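Local coordinates for protein choline kinase (Streptococcus pneumoniae, PDB 4R78) that probably phosphorylates choline as a kinase with a protein kinase-like fold, held here with adenosine monophosphate in its nucleotide pocket, at residues A[80-85]-A[142-147]; A[151-156]-A[271-276]; A[188-193]-A[218-223]. All blocks are in the same frame, centred on the assembly; numbering follows the deposited sequence.

Contact 1 of 3, residues A[80-85]-A[142-147]; sequences EKYNLE and ELRGEF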
loop_
_atom_site.group_PDB
_atom_site.type_symbol
_atom_site.label_atom_id
_atom_site.label_comp_id
_atom_site.label_asym_id
_atom_site.label_seq_id
_atom_site.Cartn_x
_atom_site.Cartn_y
_atom_site.Cartn_z
ATOM N N GLU A 80 4.207 -4.496 11.526
ATOM C CA GLU A 80 4.531 -3.310 10.745
ATOM C C GLU A 80 5.401 -2.314 11.499
ATOM O O GLU A 80 6.183 -1.587 10.884
ATOM C CB GLU A 80 3.262 -2.649 10.202
ATOM C CG GLU A 80 2.469 -3.544 9.240
ATOM C CD GLU A 80 3.274 -4.016 8.038
ATOM O OE1 GLU A 80 2.862 -5.028 7.436
ATOM O OE2 GLU A 80 4.308 -3.391 7.701
ATOM N N LYS A 81 5.273 -2.289 12.826
ATOM C CA LYS A 81 6.166 -1.475 13.648
ATOM C C LYS A 81 7.594 -2.017 13.556
ATOM O O LYS A 81 8.547 -1.248 13.415
ATOM C CB LYS A 81 5.691 -1.400 15.106
ATOM C CG LYS A 81 6.477 -0.397 15.932
ATOM C CD LYS A 81 5.771 -0.039 17.219
ATOM C CE LYS A 81 6.555 1.025 17.965
ATOM N NZ LYS A 81 5.761 1.582 19.093
ATOM N N TYR A 82 7.732 -3.340 13.612
ATOM C CA TYR A 82 9.028 -3.971 13.400
ATOM C C TYR A 82 9.551 -3.705 11.993
ATOM O O TYR A 82 10.724 -3.383 11.809
ATOM C CB TYR A 82 8.974 -5.481 13.642
ATOM C CG TYR A 82 10.280 -6.161 13.293
ATOM C CD1 TYR A 82 11.425 -5.944 14.065
ATOM C CD2 TYR A 82 10.386 -6.991 12.175
ATOM C CE1 TYR A 82 12.636 -6.545 13.745
ATOM C CE2 TYR A 82 11.596 -7.614 11.854
ATOM C CZ TYR A 82 12.716 -7.375 12.638
ATOM O OH TYR A 82 13.920 -7.967 12.334
ATOM N N ASN A 83 8.680 -3.843 10.998
ATOM C CA ASN A 83 9.110 -3.616 9.628
ATOM C C ASN A 83 9.675 -2.213 9.430
ATOM O O ASN A 83 10.658 -2.045 8.713
ATOM C CB ASN A 83 7.997 -3.947 8.633
ATOM C CG ASN A 83 7.699 -5.444 8.576
ATOM O OD1 ASN A 83 8.434 -6.257 9.138
ATOM N ND2 ASN A 83 6.615 -5.810 7.905
ATOM N N LEU A 84 9.092 -1.222 10.106
ATOM C CA LEU A 84 9.620 0.144 10.070
ATOM C C LEU A 84 11.063 0.204 10.563
ATOM O O LEU A 84 11.936 0.740 9.878
ATOM C CB LEU A 84 8.759 1.097 10.905
ATOM C CG LEU A 84 7.521 1.791 10.336
ATOM C CD1 LEU A 84 7.101 2.900 11.289
ATOM C CD2 LEU A 84 7.763 2.363 8.946
ATOM N N GLU A 85 11.313 -0.337 11.756
ATOM C CA GLU A 85 12.668 -0.286 12.321
ATOM C C GLU A 85 13.658 -1.169 11.558
ATOM O O GLU A 85 14.850 -0.861 11.506
ATOM C CB GLU A 85 12.672 -0.567 13.837
ATOM C CG GLU A 85 12.274 -1.971 14.246
ATOM C CD GLU A 85 11.878 -2.095 15.716
ATOM O OE1 GLU A 85 11.263 -3.122 16.048
ATOM O OE2 GLU A 85 12.167 -1.189 16.534
ATOM N N GLU A 142 14.254 -9.840 6.410
ATOM C CA GLU A 142 13.173 -10.757 6.723
ATOM C C GLU A 142 12.078 -10.010 7.477
ATOM O O GLU A 142 12.101 -9.903 8.708
ATOM C CB GLU A 142 13.701 -11.942 7.537
ATOM C CG GLU A 142 14.651 -12.859 6.763
ATOM C CD GLU A 142 13.942 -13.727 5.732
ATOM O OE1 GLU A 142 12.780 -14.124 5.974
ATOM O OE2 GLU A 142 14.556 -14.017 4.681
ATOM N N LEU A 143 11.128 -9.475 6.717
ATOM C CA LEU A 143 10.006 -8.746 7.292
ATOM C C LEU A 143 9.121 -9.684 8.090
ATOM O O LEU A 143 9.066 -10.889 7.822
ATOM C CB LEU A 143 9.157 -8.090 6.195
ATOM C CG LEU A 143 9.835 -7.133 5.208
ATOM C CD1 LEU A 143 8.801 -6.491 4.293
ATOM C CD2 LEU A 143 10.660 -6.073 5.925
ATOM N N ARG A 144 8.436 -9.124 9.080
ATOM C CA ARG A 144 7.372 -9.843 9.753
ATOM C C ARG A 144 6.104 -9.737 8.920
ATOM O O ARG A 144 5.698 -8.642 8.518
ATOM C CB ARG A 144 7.165 -9.309 11.168
ATOM C CG ARG A 144 8.165 -9.885 12.160
ATOM C CD ARG A 144 7.995 -9.314 13.561
ATOM N NE ARG A 144 6.624 -9.437 14.048
ATOM C CZ ARG A 144 6.242 -9.184 15.298
ATOM N NH1 ARG A 144 7.132 -8.803 16.210
ATOM N NH2 ARG A 144 4.966 -9.317 15.637
ATOM N N GLY A 145 5.501 -10.889 8.654
ATOM C CA GLY A 145 4.335 -10.975 7.794
ATOM C C GLY A 145 4.626 -11.825 6.574
ATOM O O GLY A 145 5.641 -11.640 5.898
ATOM N N GLU A 146 3.730 -12.769 6.307
ATOM C CA GLU A 146 3.821 -13.618 5.127
ATOM C C GLU A 146 2.565 -13.398 4.302
ATOM O O GLU A 146 1.486 -13.885 4.664
ATOM C CB GLU A 146 3.938 -15.094 5.528
ATOM C CG GLU A 146 5.161 -15.425 6.378
ATOM C CD GLU A 146 6.459 -15.358 5.590
ATOM O OE1 GLU A 146 6.518 -15.931 4.481
ATOM O OE2 GLU A 146 7.420 -14.734 6.084
ATOM N N PHE A 147 2.700 -12.654 3.203
ATOM C CA PHE A 147 1.538 -12.298 2.399
ATOM C C PHE A 147 0.941 -13.511 1.700
ATOM O O PHE A 147 1.616 -14.224 0.955
ATOM C CB PHE A 147 1.834 -11.172 1.402
ATOM C CG PHE A 147 0.605 -10.414 0.981
ATOM C CD1 PHE A 147 0.123 -9.363 1.754
ATOM C CD2 PHE A 147 -0.089 -10.766 -0.171
ATOM C CE1 PHE A 147 -1.022 -8.661 1.379
ATOM C CE2 PHE A 147 -1.234 -10.073 -0.549
ATOM C CZ PHE A 147 -1.702 -9.018 0.224
#
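Tyr82 and Asn83 press helix 77-87 against the extended loop 142-147 of the helical lobe; lying between strands 61-66 and 96-100 of this protein kinase-like fold, the helix corresponds by its place in the chain to helix C of protein kinases. Glu80 comes first and acts from the second shell: its OE2 accepts a weak hydrogen bond from Asn83 ND2 at 3.3 Å, and both are also hydrogen-bonded to the hydroxyl of Ser218, which helps to position the amide. Tyr82 follows, with CG anti to the backbone N (chi1 174°), and its ring crosses the Arg144 chain at about a right angle. CD2 lies 3.6 Å from Arg144 CD, while the carbonyl O of Glu142 sits in the ring plane at its edge, 3.9 Å from CE2. An arginine suits this place because its methylenes can pack on the tyrosine while its charged end, turned by a bend at chi3 (53°), reaches Asp79. Asn83 makes the polar part of the contact. Leu143 crosses it at about a right angle, its CB 3.5 Å from Asn83 OD1, and continues onto Leu86 and Leu87. The buried amide offers both a donor and an acceptor to the backbone of a single residue, and with both ends used its flip is fixed. ND2 gives a bond to Arg144 O at 3.0 Å, and OD1 takes Arg144 N at 2.9 Å on a lone pair in the carbonyl plane.

Contact 2 of 3, residues A[151-156]-A[271-276]; sequences EEIKKY and WSLWTV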
loop_
_atom_site.group_PDB
_atom_site.type_symbol
_atom_site.label_atom_id
_atom_site.label_comp_id
_atom_site.label_asym_id
_atom_site.label_seq_id
_atom_site.Cartn_x
_atom_site.Cartn_y
_atom_site.Cartn_z
ATOM N N GLU A 151 -5.709 -16.109 1.318
ATOM C CA GLU A 151 -6.122 -15.889 2.702
ATOM C C GLU A 151 -6.618 -14.452 2.902
ATOM O O GLU A 151 -7.549 -14.210 3.672
ATOM C CB GLU A 151 -4.968 -16.164 3.667
ATOM C CG GLU A 151 -4.628 -17.635 3.878
ATOM C CD GLU A 151 -3.470 -17.832 4.850
ATOM O OE1 GLU A 151 -2.739 -18.837 4.717
ATOM O OE2 GLU A 151 -3.285 -16.976 5.745
ATOM N N GLU A 152 -5.993 -13.503 2.203
ATOM C CA GLU A 152 -6.382 -12.098 2.298
ATOM C C GLU A 152 -7.815 -11.882 1.816
ATOM O O GLU A 152 -8.589 -11.168 2.456
ATOM C CB GLU A 152 -5.411 -11.204 1.522
ATOM C CG GLU A 152 -5.531 -9.716 1.848
ATOM C CD GLU A 152 -4.689 -9.283 3.042
ATOM O OE1 GLU A 152 -4.502 -8.060 3.211
ATOM O OE2 GLU A 152 -4.205 -10.148 3.802
ATOM N N ILE A 153 -8.167 -12.506 0.693
ATOM C CA ILE A 153 -9.547 -12.494 0.212
ATOM C C ILE A 153 -10.512 -12.957 1.309
ATOM O O ILE A 153 -11.516 -12.298 1.578
ATOM C CB ILE A 153 -9.709 -13.355 -1.069
ATOM C CG1 ILE A 153 -8.987 -12.689 -2.246
ATOM C CG2 ILE A 153 -11.191 -13.579 -1.404
ATOM C CD1 ILE A 153 -8.650 -13.631 -3.392
ATOM N N LYS A 154 -10.188 -14.077 1.954
ATOM C CA LYS A 154 -11.041 -14.637 3.007
ATOM C C LYS A 154 -11.179 -13.713 4.214
ATOM O O LYS A 154 -12.236 -13.664 4.839
ATOM C CB LYS A 154 -10.540 -16.018 3.443
ATOM C CG LYS A 154 -10.640 -17.076 2.359
ATOM C CD LYS A 154 -10.200 -18.433 2.873
ATOM C CE LYS A 154 -10.251 -19.474 1.768
ATOM N NZ LYS A 154 -10.007 -20.844 2.309
ATOM N N LYS A 155 -10.113 -12.980 4.531
ATOM C CA LYS A 155 -10.150 -12.031 5.644
ATOM C C LYS A 155 -11.190 -10.936 5.410
ATOM O O LYS A 155 -11.984 -10.631 6.299
ATOM C CB LYS A 155 -8.772 -11.416 5.900
ATOM C CG LYS A 155 -7.758 -12.378 6.489
ATOM C CD LYS A 155 -6.502 -11.636 6.919
ATOM C CE LYS A 155 -5.583 -12.526 7.738
ATOM N NZ LYS A 155 -4.285 -11.847 8.033
ATOM N N TYR A 156 -11.188 -10.358 4.209
ATOM C CA TYR A 156 -12.186 -9.347 3.850
ATOM C C TYR A 156 -13.598 -9.926 3.820
ATOM O O TYR A 156 -14.545 -9.283 4.271
ATOM C CB TYR A 156 -11.838 -8.659 2.523
ATOM C CG TYR A 156 -10.703 -7.673 2.654
ATOM C CD1 TYR A 156 -10.889 -6.450 3.300
ATOM C CD2 TYR A 156 -9.436 -7.963 2.150
ATOM C CE1 TYR A 156 -9.845 -5.540 3.436
ATOM C CE2 TYR A 156 -8.386 -7.058 2.275
ATOM C CZ TYR A 156 -8.599 -5.848 2.921
ATOM O OH TYR A 156 -7.562 -4.953 3.057
ATOM N N TRP A 271 -8.528 -5.464 -3.523
ATOM C CA TRP A 271 -8.860 -4.058 -3.274
ATOM C C TRP A 271 -10.336 -3.723 -3.535
ATOM O O TRP A 271 -10.870 -2.780 -2.946
ATOM C CB TRP A 271 -7.892 -3.105 -3.996
ATOM C CG TRP A 271 -6.449 -3.265 -3.550
ATOM C CD1 TRP A 271 -5.379 -3.592 -4.338
ATOM C CD2 TRP A 271 -5.929 -3.120 -2.216
ATOM N NE1 TRP A 271 -4.229 -3.653 -3.586
ATOM C CE2 TRP A 271 -4.536 -3.367 -2.282
ATOM C CE3 TRP A 271 -6.501 -2.801 -0.975
ATOM C CZ2 TRP A 271 -3.706 -3.310 -1.155
ATOM C CZ3 TRP A 271 -5.674 -2.741 0.149
ATOM C CH2 TRP A 271 -4.290 -2.996 0.048
ATOM N N SER A 272 -11.007 -4.502 -4.386
ATOM C CA SER A 272 -12.456 -4.343 -4.538
ATOM C C SER A 272 -13.186 -4.757 -3.252
ATOM O O SER A 272 -14.187 -4.147 -2.885
ATOM C CB SER A 272 -13.002 -5.093 -5.765
ATOM O OG SER A 272 -13.160 -6.482 -5.525
ATOM N N LEU A 273 -12.662 -5.767 -2.559
ATOM C CA LEU A 273 -13.269 -6.228 -1.305
ATOM C C LEU A 273 -12.954 -5.254 -0.167
ATOM O O LEU A 273 -13.823 -4.930 0.646
ATOM C CB LEU A 273 -12.832 -7.658 -0.965
ATOM C CG LEU A 273 -13.317 -8.761 -1.919
ATOM C CD1 LEU A 273 -12.584 -10.072 -1.662
ATOM C CD2 LEU A 273 -14.832 -8.976 -1.837
ATOM N N TRP A 274 -11.716 -4.768 -0.141
ATOM C CA TRP A 274 -11.317 -3.665 0.736
ATOM C C TRP A 274 -12.294 -2.483 0.629
ATOM O O TRP A 274 -12.680 -1.895 1.644
ATOM C CB TRP A 274 -9.890 -3.239 0.379
ATOM C CG TRP A 274 -9.347 -2.021 1.096
ATOM C CD1 TRP A 274 -8.643 -2.001 2.270
ATOM C CD2 TRP A 274 -9.442 -0.658 0.662
ATOM N NE1 TRP A 274 -8.299 -0.708 2.592
ATOM C CE2 TRP A 274 -8.774 0.136 1.624
ATOM C CE3 TRP A 274 -10.027 -0.030 -0.449
ATOM C CZ2 TRP A 274 -8.687 1.531 1.516
ATOM C CZ3 TRP A 274 -9.936 1.355 -0.561
ATOM C CH2 TRP A 274 -9.266 2.119 0.416
ATOM N N THR A 275 -12.702 -2.158 -0.599
ATOM C CA THR A 275 -13.623 -1.049 -0.852
ATOM C C THR A 275 -14.958 -1.263 -0.146
ATOM O O THR A 275 -15.454 -0.358 0.537
ATOM C CB THR A 275 -13.855 -0.840 -2.367
ATOM O OG1 THR A 275 -12.603 -0.559 -2.999
ATOM C CG2 THR A 275 -14.804 0.331 -2.616
ATOM N N VAL A 276 -15.524 -2.457 -0.302
ATOM C CA VAL A 276 -16.803 -2.783 0.338
ATOM C C VAL A 276 -16.713 -2.591 1.850
ATOM O O VAL A 276 -17.583 -1.952 2.452
ATOM C CB VAL A 276 -17.272 -4.215 -0.002
ATOM C CG1 VAL A 276 -18.607 -4.525 0.672
ATOM C CG2 VAL A 276 -17.406 -4.371 -1.501
#
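Tyr156 lays one face of its ring over the backbone of Trp274, whose N stands 3.9 Å above the ring plane, offset toward the rim. This is the seam between two nearly parallel helices of the helical lobe of the protein kinase-like fold, 149-159 and 257-280, whose axes, over these short segments, approach to 9.5 Å at an angle of 16°. The tyrosine and tryptophan side chains lie side by side and point the same way, but their rings are steeply turned, with the phenol and the five-membered ring at 79°. Tyr156 CE1 packs on Trp274 CB at 3.8 Å. A tyrosine suits the place because its CB packs on an aliphatic neighbour, Leu273 CB at 3.8 Å, while the far end of its ring reaches the indoles. The leucine carries its CD1 to Ile153 CG2, two branched aliphatic side chains meeting beside helix 169-177. In Trp274 the anti torsion (chi1 175°) carries the indole out beside the tyrosine, so that CD1 faces its hydroxyl. Trp271, a turn earlier, puts CE3 over one face of that indole, and Phe285 lies nearly parallel to it. A MES molecule, probably from the crystallisation liquor, comes to about 3 Å from the Trp274 side chain (nearest atoms) and may mark an aromatic-lined pocket. Tyr156 OH stops 3.2 Å from Trp274 CD1, at the edge of the indole and near its plane.

Contact 3 of 3, residues A[188-193]-A[218-223]; sequences VDRKSC and SSMNDP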
loop_
_atom_site.group_PDB
_atom_site.type_symbol
_atom_site.label_atom_id
_atom_site.label_comp_id
_atom_site.label_asym_id
_atom_site.label_seq_id
_atom_site.Cartn_x
_atom_site.Cartn_y
_atom_site.Cartn_z
ATOM N N VAL A 188 6.399 -19.792 -6.144
ATOM C CA VAL A 188 6.282 -18.452 -5.562
ATOM C C VAL A 188 7.542 -18.101 -4.774
ATOM O O VAL A 188 8.014 -18.889 -3.951
ATOM C CB VAL A 188 5.014 -18.327 -4.667
ATOM C CG1 VAL A 188 4.917 -16.946 -4.022
ATOM C CG2 VAL A 188 3.755 -18.612 -5.484
ATOM N N ASP A 189 8.080 -16.918 -5.045
ATOM C CA ASP A 189 9.276 -16.438 -4.367
ATOM C C ASP A 189 8.899 -15.663 -3.109
ATOM O O ASP A 189 7.743 -15.273 -2.932
ATOM C CB ASP A 189 10.130 -15.601 -5.325
ATOM C CG ASP A 189 10.594 -16.400 -6.536
ATOM O OD1 ASP A 189 11.221 -17.467 -6.349
ATOM O OD2 ASP A 189 10.327 -15.972 -7.676
ATOM N N ARG A 190 9.875 -15.464 -2.229
ATOM C CA ARG A 190 9.626 -14.877 -0.923
ATOM C C ARG A 190 10.680 -13.820 -0.603
ATOM O O ARG A 190 11.812 -14.142 -0.215
ATOM C CB ARG A 190 9.600 -15.977 0.139
ATOM C CG ARG A 190 9.292 -15.489 1.531
ATOM C CD ARG A 190 9.284 -16.637 2.526
ATOM N NE ARG A 190 9.228 -16.138 3.896
ATOM C CZ ARG A 190 10.291 -15.790 4.617
ATOM N NH1 ARG A 190 11.518 -15.892 4.116
ATOM N NH2 ARG A 190 10.126 -15.339 5.851
ATOM N N LYS A 191 10.298 -12.558 -0.781
ATOM C CA LYS A 191 11.201 -11.427 -0.575
ATOM C C LYS A 191 10.463 -10.291 0.125
ATOM O O LYS A 191 9.231 -10.227 0.097
ATOM C CB LYS A 191 11.754 -10.920 -1.915
ATOM C CG LYS A 191 12.473 -11.969 -2.770
ATOM C CD LYS A 191 13.878 -12.249 -2.279
ATOM C CE LYS A 191 14.587 -13.231 -3.203
ATOM N NZ LYS A 191 15.891 -13.672 -2.643
ATOM N N SER A 192 11.224 -9.392 0.746
ATOM C CA SER A 192 10.654 -8.184 1.333
ATOM C C SER A 192 9.984 -7.332 0.254
ATOM O O SER A 192 10.628 -6.936 -0.722
ATOM C CB SER A 192 11.751 -7.391 2.042
ATOM O OG SER A 192 12.847 -7.160 1.177
ATOM N N CYS A 193 8.684 -7.078 0.429
ATOM C CA CYS A 193 7.888 -6.289 -0.526
ATOM C C CYS A 193 7.149 -5.145 0.159
ATOM O O CYS A 193 6.833 -5.227 1.349
ATOM C CB CYS A 193 6.852 -7.167 -1.232
ATOM S SG CYS A 193 7.508 -8.425 -2.359
ATOM N N SER A 218 3.417 -3.843 4.138
ATOM C CA SER A 218 4.676 -4.525 3.815
ATOM C C SER A 218 4.750 -5.926 4.423
ATOM O O SER A 218 4.321 -6.162 5.561
ATOM C CB SER A 218 5.905 -3.683 4.193
ATOM O OG SER A 218 6.111 -3.629 5.599
ATOM N N SER A 219 5.297 -6.852 3.646
ATOM C CA SER A 219 5.227 -8.263 3.972
ATOM C C SER A 219 6.168 -9.028 3.063
ATOM O O SER A 219 6.604 -8.510 2.027
ATOM C CB SER A 219 3.793 -8.762 3.756
ATOM O OG SER A 219 3.626 -10.075 4.246
ATOM N N MET A 220 6.488 -10.257 3.453
ATOM C CA MET A 220 7.211 -11.162 2.566
ATOM C C MET A 220 6.253 -11.685 1.501
ATOM O O MET A 220 5.165 -12.183 1.815
ATOM C CB MET A 220 7.842 -12.317 3.344
ATOM C CG MET A 220 8.795 -11.871 4.447
ATOM S SD MET A 220 10.184 -10.907 3.836
ATOM C CE MET A 220 11.224 -12.221 3.188
ATOM N N ASN A 221 6.663 -11.560 0.240
ATOM C CA ASN A 221 5.823 -11.914 -0.906
ATOM C C ASN A 221 6.682 -12.120 -2.151
ATOM O O ASN A 221 7.901 -11.935 -2.117
ATOM C CB ASN A 221 4.779 -10.811 -1.148
ATOM C CG ASN A 221 3.551 -11.298 -1.915
ATOM O OD1 ASN A 221 3.421 -12.473 -2.249
ATOM N ND2 ASN A 221 2.637 -10.376 -2.192
ATOM N N ASP A 222 6.046 -12.521 -3.248
ATOM C CA ASP A 222 6.729 -12.580 -4.528
ATOM C C ASP A 222 6.897 -11.153 -5.059
ATOM O O ASP A 222 5.924 -10.404 -5.115
ATOM C CB ASP A 222 5.930 -13.434 -5.515
ATOM C CG ASP A 222 6.733 -13.800 -6.740
ATOM O OD1 ASP A 222 7.062 -12.890 -7.529
ATOM O OD2 ASP A 222 7.041 -15.000 -6.908
ATOM N N PRO A 223 8.133 -10.762 -5.437
ATOM C CA PRO A 223 8.332 -9.404 -5.946
ATOM C C PRO A 223 7.455 -9.015 -7.139
ATOM O O PRO A 223 7.203 -7.821 -7.343
ATOM C CB PRO A 223 9.807 -9.398 -6.346
ATOM C CG PRO A 223 10.425 -10.318 -5.375
ATOM C CD PRO A 223 9.425 -11.447 -5.236
HETATM O O HOH W 1 9.431 -13.581 -8.595
#
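Lys191 and Asn221 exchange two backbone hydrogen bonds, Lys191 N to Asn221 O at 2.8 Å and Asn221 N to Lys191 O, and Cys193 and Ser219 pair likewise. This antiparallel ladder matches the short strand pair of the protein kinase-like fold: strand 191-193 leads into the segment corresponding to the catalytic loop of protein kinases, Glu200 and Asn201, which follow, line the AMP pocket, and 218-223 comes after Asp214 of the same pocket. Between these pairs sits the non-hydrogen-bonded pair Ser192 and Met220, where the chain turns a corner at Met220. On the face of Lys191, Cys193 and Asn221, the small thiol fits close to the backbone, with SG 3.8 Å from Asn221 CB, and Lys191 CG rests on Pro223 CG at 3.7 Å. Met220 bends at chi2 and chi3, bringing CE over one face of the Arg190 guanidinium, 3.8 Å from NH1; a flexible methionine can follow that flat cation, which Glu142 and Glu146 hold by salt bridges. Beyond the ladder, Asp222 N-caps helix 223-233 through OD1 and Met224 N. Its OD2 takes Asp189 N at 2.9 Å, a nearly straight bond (169°) arriving on the anti side, 33° out of the carboxylate plane. The two aspartates would repel, with Asp189 OD2 and Asp222 OD2 3.5 Å apart, but Lys259 bridges to both and probably offsets the charge. A water molecule completes the link, donating to Asp189 OD2 and Asp222 OD1, each at 2.7 Å.

Overall arrangement
From the N terminus, the chain forms helix 77-87, builds strands 96-100 and 105-109, enters the helical lobe, and returns with 142-147 to close contact 1, joining the two lobes. Only then does contact 2 open at 151-156, and it closes late, at 271-276, bringing together two helices of the helical lobe. Contact 3 lies wholly within that long excursion: 188-193 and 218-223 flank the stretch with Glu200, Asn201 and Asp214 of the AMP pocket. Contacts 1 and 3 are neighbours, centres about 11 Å apart, joined by Glu80 with Ser218 and Glu146 with Arg190. Contact 2 meets contact 1 through Phe147 and Glu152, but does not touch contact 3.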